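Long-range contacts in probable 2-dehydro-3-deoxygalactonokinase DgoK1 (PDB 3T69), which probably phosphorylates 2-dehydro-3-deoxy-D-galactonate at the expense of ATP, a step in the breakdown of galactose by the DeLey-Doudoroff pathway: residues H64-M72 with L298-W306; W79-A89 with I108-R117. One frame throughout, in Å; residues are numbered along the deposited sequence.

Contact 1 of 2, residues H64-M72 with L298-W306; sequences HLPIIICGM and LSAAARAIW
Pro-66 sets its CB over one face of the Trp-306 indole, 3.7 Å from the centroid of the six-membered ring and 13° off the normal, a CH-pi contact. On the opposite face sits CG1 of Ile-305, while Ile-67 O and Ile-68 CB reach the rim near the ring plane. With CG anti to its carbonyl carbon (chi1 -52°), Trp-306 directs the indole toward Pro-66 and Ile-68, at the first residue past the helix. Packing is closest at the two ends: at the far one, Leu-298 CD2 nestles against the strand backbone, 3.7 Å from Ile-68 O, and against Cys-70 SG at 3.8 Å. Ile-68, buried between them, touches several helix side chains at longer range, its CG1 4.3 Å from Ala-301 CB. No hydrogen bond spans the contact; the indole NE1 is held by Asp-107. The side of the helix bearing Ala-300, Arg-303 and Ala-304 is exposed. The end of helix 290-305 packs on one face of the mixed sheet, consistent with an ASKHA (actin-like) kinase fold; its residues 298-305 run at 140° to strand 67-71, which lies between strands 9-14 and 108-116, and Leu-298 also touches Ala-11 of strand 9-14 and Thr-130 of helix 128-139.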
loop_
_atom_site.group_PDB
_atom_site.type_symbol
_atom_site.label_atom_id
_atom_site.label_comp_id
_atom_site.label_asym_id
_atom_site.label_seq_id
_atom_site.Cartn_x
_atom_site.Cartn_y
_atom_site.Cartn_z
ATOM N N HIS B 64 0.592 -45.580 -0.087
ATOM C CA HIS B 64 -0.572 -45.385 -0.943
ATOM C C HIS B 64 -1.698 -44.652 -0.208
ATOM O O HIS B 64 -2.880 -44.760 -0.562
ATOM C CB HIS B 64 -1.065 -46.730 -1.490
ATOM C CG HIS B 64 0.003 -47.518 -2.174
ATOM N ND1 HIS B 64 0.586 -47.106 -3.354
ATOM C CD2 HIS B 64 0.617 -48.675 -1.835
ATOM C CE1 HIS B 64 1.506 -47.986 -3.721
ATOM N NE2 HIS B 64 1.552 -48.941 -2.811
ATOM N N LEU B 65 -1.331 -43.917 0.834
ATOM C CA LEU B 65 -2.309 -43.146 1.545
ATOM C C LEU B 65 -2.581 -42.035 0.600
ATOM O O LEU B 65 -1.636 -41.421 0.117
ATOM C CB LEU B 65 -1.739 -42.612 2.856
ATOM C CG LEU B 65 -2.714 -41.787 3.703
ATOM C CD1 LEU B 65 -3.766 -42.657 4.451
ATOM C CD2 LEU B 65 -1.934 -40.830 4.652
ATOM N N PRO B 66 -3.874 -41.779 0.318
ATOM C CA PRO B 66 -4.266 -40.749 -0.641
ATOM C C PRO B 66 -4.031 -39.382 -0.012
ATOM O O PRO B 66 -3.741 -39.317 1.177
ATOM C CB PRO B 66 -5.772 -41.004 -0.838
ATOM C CG PRO B 66 -6.208 -41.718 0.386
ATOM C CD PRO B 66 -5.032 -42.316 1.066
ATOM N N ILE B 67 -4.173 -38.309 -0.798
ATOM C CA ILE B 67 -3.849 -36.936 -0.375
ATOM C C ILE B 67 -4.865 -35.946 -0.918
ATOM O O ILE B 67 -5.120 -35.896 -2.119
ATOM C CB ILE B 67 -2.467 -36.501 -0.866
ATOM C CG1 ILE B 67 -1.466 -37.644 -0.681
ATOM C CG2 ILE B 67 -2.016 -35.255 -0.172
ATOM C CD1 ILE B 67 -0.037 -37.168 -0.413
ATOM N N ILE B 68 -5.413 -35.146 -0.009
ATOM C CA ILE B 68 -6.344 -34.104 -0.336
ATOM C C ILE B 68 -5.703 -32.769 0.065
ATOM O O ILE B 68 -5.218 -32.606 1.189
ATOM C CB ILE B 68 -7.677 -34.360 0.343
ATOM C CG1 ILE B 68 -8.746 -33.375 -0.126
ATOM C CG2 ILE B 68 -7.509 -34.408 1.824
ATOM C CD1 ILE B 68 -9.006 -33.442 -1.647
ATOM N N ILE B 69 -5.662 -31.848 -0.895
ATOM C CA ILE B 69 -4.938 -30.596 -0.744
ATOM C C ILE B 69 -5.786 -29.425 -1.157
ATOM O O ILE B 69 -6.388 -29.438 -2.224
ATOM C CB ILE B 69 -3.703 -30.538 -1.621
ATOM C CG1 ILE B 69 -2.893 -31.844 -1.531
ATOM C CG2 ILE B 69 -2.914 -29.333 -1.248
ATOM C CD1 ILE B 69 -1.612 -31.855 -2.391
ATOM N N CYS B 70 -5.825 -28.407 -0.308
ATOM C CA CYS B 70 -6.488 -27.168 -0.619
ATOM C C CYS B 70 -5.428 -26.047 -0.707
ATOM O O CYS B 70 -4.294 -26.239 -0.275
ATOM C CB CYS B 70 -7.560 -26.874 0.451
ATOM S SG CYS B 70 -6.919 -26.389 2.072
ATOM N N GLY B 71 -5.799 -24.889 -1.265
ATOM C CA GLY B 71 -4.933 -23.713 -1.265
ATOM C C GLY B 71 -4.194 -23.413 -2.560
ATOM O O GLY B 71 -4.512 -23.924 -3.627
ATOM N N MET B 72 -3.166 -22.590 -2.446
ATOM C CA MET B 72 -2.446 -22.101 -3.604
ATOM C C MET B 72 -1.665 -23.211 -4.306
ATOM O O MET B 72 -1.000 -22.994 -5.324
ATOM C CB MET B 72 -1.536 -20.933 -3.199
ATOM C CG MET B 72 -2.262 -19.661 -2.834
ATOM S SD MET B 72 -3.331 -18.917 -4.077
ATOM C CE MET B 72 -4.438 -18.209 -2.885
ATOM N N LEU B 298 -11.096 -30.159 4.770
ATOM C CA LEU B 298 -10.451 -31.257 4.103
ATOM C C LEU B 298 -11.064 -32.619 4.509
ATOM O O LEU B 298 -11.066 -33.562 3.717
ATOM C CB LEU B 298 -8.936 -31.268 4.324
ATOM C CG LEU B 298 -8.088 -30.038 3.986
ATOM C CD1 LEU B 298 -6.977 -29.910 4.985
ATOM C CD2 LEU B 298 -7.496 -30.110 2.618
ATOM N N SER B 299 -11.576 -32.747 5.732
ATOM C CA SER B 299 -12.199 -34.024 6.132
ATOM C C SER B 299 -13.515 -34.286 5.365
ATOM O O SER B 299 -13.730 -35.374 4.824
ATOM C CB SER B 299 -12.345 -34.136 7.676
ATOM O OG SER B 299 -13.399 -35.022 8.058
ATOM N N ALA B 300 -14.369 -33.282 5.270
ATOM C CA ALA B 300 -15.632 -33.488 4.572
ATOM C C ALA B 300 -15.428 -33.862 3.085
ATOM O O ALA B 300 -16.260 -34.577 2.506
ATOM C CB ALA B 300 -16.518 -32.290 4.722
ATOM N N ALA B 301 -14.319 -33.401 2.494
ATOM C CA ALA B 301 -13.983 -33.727 1.116
ATOM C C ALA B 301 -13.455 -35.139 1.003
ATOM O O ALA B 301 -13.946 -35.900 0.179
ATOM C CB ALA B 301 -12.975 -32.677 0.470
ATOM N N ALA B 302 -12.459 -35.473 1.805
ATOM C CA ALA B 302 -11.958 -36.839 1.930
ATOM C C ALA B 302 -13.057 -37.887 2.179
ATOM O O ALA B 302 -13.093 -38.888 1.518
ATOM C CB ALA B 302 -10.920 -36.900 3.015
ATOM N N ARG B 303 -13.968 -37.650 3.117
ATOM C CA ARG B 303 -14.994 -38.653 3.417
ATOM C C ARG B 303 -15.804 -38.859 2.140
ATOM O O ARG B 303 -16.347 -39.956 1.918
ATOM C CB ARG B 303 -15.954 -38.244 4.579
ATOM C CG ARG B 303 -15.441 -38.219 6.071
ATOM C CD ARG B 303 -16.643 -37.894 7.090
ATOM N NE ARG B 303 -16.236 -37.900 8.530
ATOM C CZ ARG B 303 -17.050 -37.913 9.621
ATOM N NH1 ARG B 303 -18.389 -37.935 9.511
ATOM N NH2 ARG B 303 -16.521 -37.900 10.854
ATOM N N ALA B 304 -15.917 -37.796 1.324
ATOM C CA ALA B 304 -16.832 -37.799 0.158
ATOM C C ALA B 304 -16.281 -38.506 -1.082
ATOM O O ALA B 304 -17.042 -39.039 -1.885
ATOM C CB ALA B 304 -17.341 -36.386 -0.188
ATOM N N ILE B 305 -14.970 -38.537 -1.253
ATOM C CA ILE B 305 -14.508 -39.185 -2.449
ATOM C C ILE B 305 -13.925 -40.548 -2.154
ATOM O O ILE B 305 -13.863 -41.407 -3.040
ATOM C CB ILE B 305 -13.631 -38.270 -3.348
ATOM C CG1 ILE B 305 -12.230 -38.048 -2.772
ATOM C CG2 ILE B 305 -14.367 -36.941 -3.587
ATOM C CD1 ILE B 305 -11.797 -36.557 -2.879
ATOM N N TRP B 306 -13.529 -40.745 -0.903
ATOM C CA TRP B 306 -13.051 -42.059 -0.456
ATOM C C TRP B 306 -13.864 -42.498 0.738
ATOM O O TRP B 306 -13.312 -42.665 1.815
ATOM C CB TRP B 306 -11.571 -42.036 -0.105
ATOM C CG TRP B 306 -10.706 -41.452 -1.194
ATOM C CD1 TRP B 306 -10.559 -41.915 -2.493
ATOM C CD2 TRP B 306 -9.869 -40.283 -1.098
ATOM N NE1 TRP B 306 -9.671 -41.112 -3.185
ATOM C CE2 TRP B 306 -9.235 -40.110 -2.357
ATOM C CE3 TRP B 306 -9.593 -39.372 -0.072
ATOM C CZ2 TRP B 306 -8.340 -39.058 -2.613
ATOM C CZ3 TRP B 306 -8.701 -38.326 -0.330
ATOM C CH2 TRP B 306 -8.084 -38.185 -1.587
#

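Contact 2 of 2, residues W79-A89 with I108-R117; sequences WKEAGYIETPA and IRILPGLAQR
The phenol ring of Tyr-84 stands over the neighbouring strand, with the carbonyl carbon of Gly-113 at its edge, in plane. Ala-115 CB approaches the ring obliquely, 3.9 Å from CG, and Leu-114 O does likewise beside CD2; Arg-126 adds a cation-pi contact, and Leu-227 of the second subunit packs against the side chain. Chi1 of -76° sets CG anti to the carbonyl carbon and carries the ring across Gly-113, where a side chain would crowd CD2. With the ring cut back to an alanine here, Arg-126 would be likely to lose its aromatic partner and a gap to open beside Gly-113 and the second subunit. The indole of Trp-79 takes Ile-108 CD1 obliquely at 4.4 Å.

Four backbone hydrogen bonds join the strands in parallel register: Gly-113 N to Gly-83 O (3.1 Å), Ile-85 N to Gly-113 O (2.8 Å), Ala-115 N to Ile-85 O and Thr-87 N to Ala-115 O. On the face away from Tyr-84, Ile-85 CD1 meets Pro-112 CG at 3.9 Å, and Leu-114 CD2 touches both Ile-85 CB and Ala-89 CB, 4.0 Å from each. Glu-86 crosses Arg-117 at about a right angle, but Glu-86 OE2 and Arg-117 NE stay 4.8 Å apart; a water donates to Glu-86 OE1 and Thr-87 O and accepts from the backbone N of Arg-117. A second joins Thr-87 OG1 to Gln-116 OE1, which also accepts from Phe-166 N, while Arg-117 NH1 pairs with a sulfate ion. Strand 84-86 is thus a short parallel addition to the mixed sheet alongside the second half of strand 108-116, whose first half pairs with strands 67-71 and 99-101, and Ala-89 leads on into the six-stranded sheet through Val-163 of strand 162-169, so that the segment joins the two sheets.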
loop_
_atom_site.group_PDB
_atom_site.type_symbol
_atom_site.label_atom_id
_atom_site.label_comp_id
_atom_site.label_asym_id
_atom_site.label_seq_id
_atom_site.Cartn_x
_atom_site.Cartn_y
_atom_site.Cartn_z
ATOM N N TRP B 79 1.317 -25.924 -8.338
ATOM C CA TRP B 79 1.457 -27.299 -8.773
ATOM C C TRP B 79 0.700 -27.643 -10.050
ATOM O O TRP B 79 1.294 -28.102 -11.010
ATOM C CB TRP B 79 1.061 -28.278 -7.678
ATOM C CG TRP B 79 1.723 -29.647 -7.865
ATOM C CD1 TRP B 79 2.428 -30.084 -8.963
ATOM C CD2 TRP B 79 1.724 -30.744 -6.926
ATOM N NE1 TRP B 79 2.881 -31.362 -8.746
ATOM C CE2 TRP B 79 2.466 -31.793 -7.511
ATOM C CE3 TRP B 79 1.172 -30.934 -5.644
ATOM C CZ2 TRP B 79 2.647 -33.016 -6.882
ATOM C CZ3 TRP B 79 1.382 -32.150 -5.010
ATOM C CH2 TRP B 79 2.114 -33.173 -5.629
ATOM N N LYS B 80 -0.611 -27.467 -10.027
ATOM C CA LYS B 80 -1.442 -27.689 -11.189
ATOM C C LYS B 80 -2.687 -26.847 -11.015
ATOM O O LYS B 80 -3.220 -26.770 -9.917
ATOM C CB LYS B 80 -1.817 -29.153 -11.321
ATOM C CG LYS B 80 -2.473 -29.450 -12.636
ATOM C CD LYS B 80 -2.584 -30.917 -12.856
ATOM C CE LYS B 80 -3.481 -31.201 -14.027
ATOM N NZ LYS B 80 -3.866 -32.619 -13.951
ATOM N N GLU B 81 -3.124 -26.176 -12.076
ATOM C CA GLU B 81 -4.271 -25.294 -11.962
ATOM C C GLU B 81 -5.512 -26.129 -11.558
ATOM O O GLU B 81 -5.941 -27.018 -12.288
ATOM C CB GLU B 81 -4.466 -24.467 -13.259
ATOM C CG GLU B 81 -5.899 -23.943 -13.474
ATOM C CD GLU B 81 -6.008 -22.578 -14.200
ATOM O OE1 GLU B 81 -7.171 -22.065 -14.251
ATOM O OE2 GLU B 81 -4.968 -22.029 -14.692
ATOM N N ALA B 82 -6.037 -25.883 -10.368
ATOM C CA ALA B 82 -7.328 -26.454 -9.950
ATOM C C ALA B 82 -8.345 -25.449 -10.464
ATOM O O ALA B 82 -7.982 -24.408 -10.952
ATOM C CB ALA B 82 -7.369 -26.573 -8.432
ATOM N N GLY B 83 -9.623 -25.680 -10.423
ATOM C CA GLY B 83 -10.397 -24.604 -11.052
ATOM C C GLY B 83 -10.867 -23.560 -10.076
ATOM O O GLY B 83 -10.212 -23.282 -9.073
ATOM N N TYR B 84 -12.040 -23.009 -10.367
ATOM C CA TYR B 84 -12.735 -22.168 -9.435
ATOM C C TYR B 84 -14.173 -22.542 -9.666
ATOM O O TYR B 84 -14.577 -22.818 -10.801
ATOM C CB TYR B 84 -12.629 -20.702 -9.817
ATOM C CG TYR B 84 -11.347 -19.973 -9.559
ATOM C CD1 TYR B 84 -10.650 -19.363 -10.616
ATOM C CD2 TYR B 84 -10.852 -19.823 -8.257
ATOM C CE1 TYR B 84 -9.450 -18.650 -10.385
ATOM C CE2 TYR B 84 -9.672 -19.118 -8.011
ATOM C CZ TYR B 84 -8.975 -18.523 -9.075
ATOM O OH TYR B 84 -7.815 -17.810 -8.807
ATOM N N ILE B 85 -14.963 -22.529 -8.609
ATOM C CA ILE B 85 -16.373 -22.704 -8.783
ATOM C C ILE B 85 -16.874 -21.309 -8.567
ATOM O O ILE B 85 -16.437 -20.569 -7.648
ATOM C CB ILE B 85 -17.004 -23.693 -7.732
ATOM C CG1 ILE B 85 -16.464 -25.112 -7.886
ATOM C CG2 ILE B 85 -18.539 -23.685 -7.812
ATOM C CD1 ILE B 85 -16.684 -26.011 -6.598
ATOM N N GLU B 86 -17.820 -20.940 -9.401
ATOM C CA GLU B 86 -18.278 -19.597 -9.359
ATOM C C GLU B 86 -19.420 -19.424 -8.330
ATOM O O GLU B 86 -20.123 -20.389 -7.988
ATOM C CB GLU B 86 -18.524 -19.119 -10.779
ATOM C CG GLU B 86 -19.857 -19.318 -11.389
ATOM C CD GLU B 86 -19.997 -18.361 -12.619
ATOM O OE1 GLU B 86 -20.146 -17.115 -12.363
ATOM O OE2 GLU B 86 -19.883 -18.849 -13.803
ATOM N N THR B 87 -19.524 -18.221 -7.779
ATOM C CA THR B 87 -20.431 -17.930 -6.709
ATOM C C THR B 87 -21.686 -17.358 -7.329
ATOM O O THR B 87 -21.632 -16.724 -8.338
ATOM C CB THR B 87 -19.856 -16.849 -5.771
ATOM O OG1 THR B 87 -19.583 -15.652 -6.528
ATOM C CG2 THR B 87 -18.620 -17.334 -5.090
ATOM N N PRO B 88 -22.836 -17.560 -6.708
ATOM C CA PRO B 88 -23.033 -18.315 -5.478
ATOM C C PRO B 88 -22.750 -19.784 -5.758
ATOM O O PRO B 88 -22.997 -20.265 -6.864
ATOM C CB PRO B 88 -24.516 -18.101 -5.160
ATOM C CG PRO B 88 -24.935 -16.898 -6.046
ATOM C CD PRO B 88 -24.120 -17.106 -7.283
ATOM N N ALA B 89 -22.203 -20.454 -4.760
ATOM C CA ALA B 89 -21.747 -21.787 -4.923
ATOM C C ALA B 89 -22.118 -22.512 -3.668
ATOM O O ALA B 89 -21.881 -22.019 -2.538
ATOM C CB ALA B 89 -20.229 -21.807 -5.101
ATOM N N ILE B 108 -3.950 -38.350 -5.520
ATOM C CA ILE B 108 -3.693 -36.983 -5.053
ATOM C C ILE B 108 -4.666 -36.062 -5.771
ATOM O O ILE B 108 -4.651 -35.969 -7.003
ATOM C CB ILE B 108 -2.227 -36.538 -5.395
ATOM C CG1 ILE B 108 -1.212 -37.559 -4.918
ATOM C CG2 ILE B 108 -1.898 -35.181 -4.790
ATOM C CD1 ILE B 108 0.226 -37.046 -4.905
ATOM N N ARG B 109 -5.505 -35.373 -4.998
ATOM C CA ARG B 109 -6.388 -34.340 -5.531
ATOM C C ARG B 109 -6.157 -32.989 -4.867
ATOM O O ARG B 109 -5.863 -32.920 -3.661
ATOM C CB ARG B 109 -7.841 -34.719 -5.291
ATOM C CG ARG B 109 -8.116 -36.191 -5.384
ATOM C CD ARG B 109 -8.863 -36.500 -6.644
ATOM N NE ARG B 109 -9.099 -37.925 -6.838
ATOM C CZ ARG B 109 -10.303 -38.466 -6.942
ATOM N NH1 ARG B 109 -11.389 -37.717 -6.857
ATOM N NH2 ARG B 109 -10.420 -39.761 -7.133
ATOM N N ILE B 110 -6.367 -31.923 -5.638
ATOM C CA ILE B 110 -6.427 -30.543 -5.152
ATOM C C ILE B 110 -7.814 -29.944 -5.372
ATOM O O ILE B 110 -8.348 -30.024 -6.477
ATOM C CB ILE B 110 -5.497 -29.606 -5.909
ATOM C CG1 ILE B 110 -4.118 -30.212 -6.042
ATOM C CG2 ILE B 110 -5.453 -28.251 -5.210
ATOM C CD1 ILE B 110 -3.011 -29.171 -6.172
ATOM N N LEU B 111 -8.348 -29.305 -4.329
ATOM C CA LEU B 111 -9.634 -28.586 -4.365
ATOM C C LEU B 111 -9.651 -27.245 -5.149
ATOM O O LEU B 111 -8.763 -26.417 -5.065
ATOM C CB LEU B 111 -10.147 -28.360 -2.922
ATOM C CG LEU B 111 -10.151 -29.624 -2.019
ATOM C CD1 LEU B 111 -10.512 -29.361 -0.552
ATOM C CD2 LEU B 111 -11.087 -30.678 -2.580
ATOM N N PRO B 112 -10.726 -27.006 -5.883
ATOM C CA PRO B 112 -10.806 -25.729 -6.551
ATOM C C PRO B 112 -10.940 -24.570 -5.539
ATOM O O PRO B 112 -11.166 -24.814 -4.341
ATOM C CB PRO B 112 -12.094 -25.886 -7.345
ATOM C CG PRO B 112 -12.899 -26.837 -6.484
ATOM C CD PRO B 112 -11.895 -27.837 -6.194
ATOM N N GLY B 113 -10.813 -23.329 -6.031
ATOM C CA GLY B 113 -11.186 -22.168 -5.233
ATOM C C GLY B 113 -12.581 -21.686 -5.601
ATOM O O GLY B 113 -13.277 -22.359 -6.338
ATOM N N LEU B 114 -12.977 -20.525 -5.089
ATOM C CA LEU B 114 -14.158 -19.830 -5.574
ATOM C C LEU B 114 -13.850 -18.522 -6.353
ATOM O O LEU B 114 -12.939 -17.795 -6.030
ATOM C CB LEU B 114 -15.123 -19.540 -4.415
ATOM C CG LEU B 114 -15.553 -20.703 -3.506
ATOM C CD1 LEU B 114 -16.455 -20.221 -2.393
ATOM C CD2 LEU B 114 -16.287 -21.766 -4.256
ATOM N N ALA B 115 -14.635 -18.227 -7.371
ATOM C CA ALA B 115 -14.505 -16.978 -8.077
ATOM C C ALA B 115 -15.830 -16.230 -8.087
ATOM O O ALA B 115 -16.884 -16.824 -8.327
ATOM C CB ALA B 115 -14.035 -17.206 -9.502
ATOM N N GLN B 116 -15.745 -14.929 -7.826
ATOM C CA GLN B 116 -16.831 -14.032 -8.044
ATOM C C GLN B 116 -16.561 -13.367 -9.391
ATOM O O GLN B 116 -15.604 -12.626 -9.548
ATOM C CB GLN B 116 -16.900 -13.035 -6.894
ATOM C CG GLN B 116 -18.236 -12.309 -6.790
ATOM C CD GLN B 116 -18.319 -11.376 -5.577
ATOM O OE1 GLN B 116 -19.198 -11.538 -4.730
ATOM N NE2 GLN B 116 -17.397 -10.384 -5.495
ATOM N N ARG B 117 -17.376 -13.685 -10.386
ATOM C CA ARG B 117 -17.128 -13.246 -11.769
ATOM C C ARG B 117 -17.651 -11.841 -12.139
ATOM O O ARG B 117 -17.273 -11.286 -13.156
ATOM C CB ARG B 117 -17.625 -14.302 -12.761
ATOM C CG ARG B 117 -16.717 -15.517 -12.808
ATOM C CD ARG B 117 -16.898 -16.405 -14.057
ATOM N NE ARG B 117 -15.584 -16.879 -14.513
ATOM C CZ ARG B 117 -14.885 -16.295 -15.488
ATOM N NH1 ARG B 117 -15.402 -15.242 -16.155
ATOM N NH2 ARG B 117 -13.672 -16.766 -15.800
HETATM O O HOH W 1 -19.983 -15.083 -10.224
HETATM O O HOH W 2 -21.201 -13.285 -6.141
#

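Strand 108-116 ties the two contacts together, since it is the sheet neighbour of strand 67-71 in contact 1. Their centres lie 14 Å apart, and they touch directly: probable hydrogen bonds run from Leu-111 N to Ile-69 O (2.9 Å) and from Arg-109 N to Ile-67 O (3.0 Å), while Ile-68 CD1 packs on Leu-111 CD2 at 3.6 Å. Contact 2 is nested in the chain loop that contact 1 closes. Contact 1 is a buried helix-on-sheet packing, contact 2 only partly buried. Neither can be assigned to the active site from its atoms, and the sulfate at contact 2, probably from the crystallisation liquor, is at most a possible marker of a pocket.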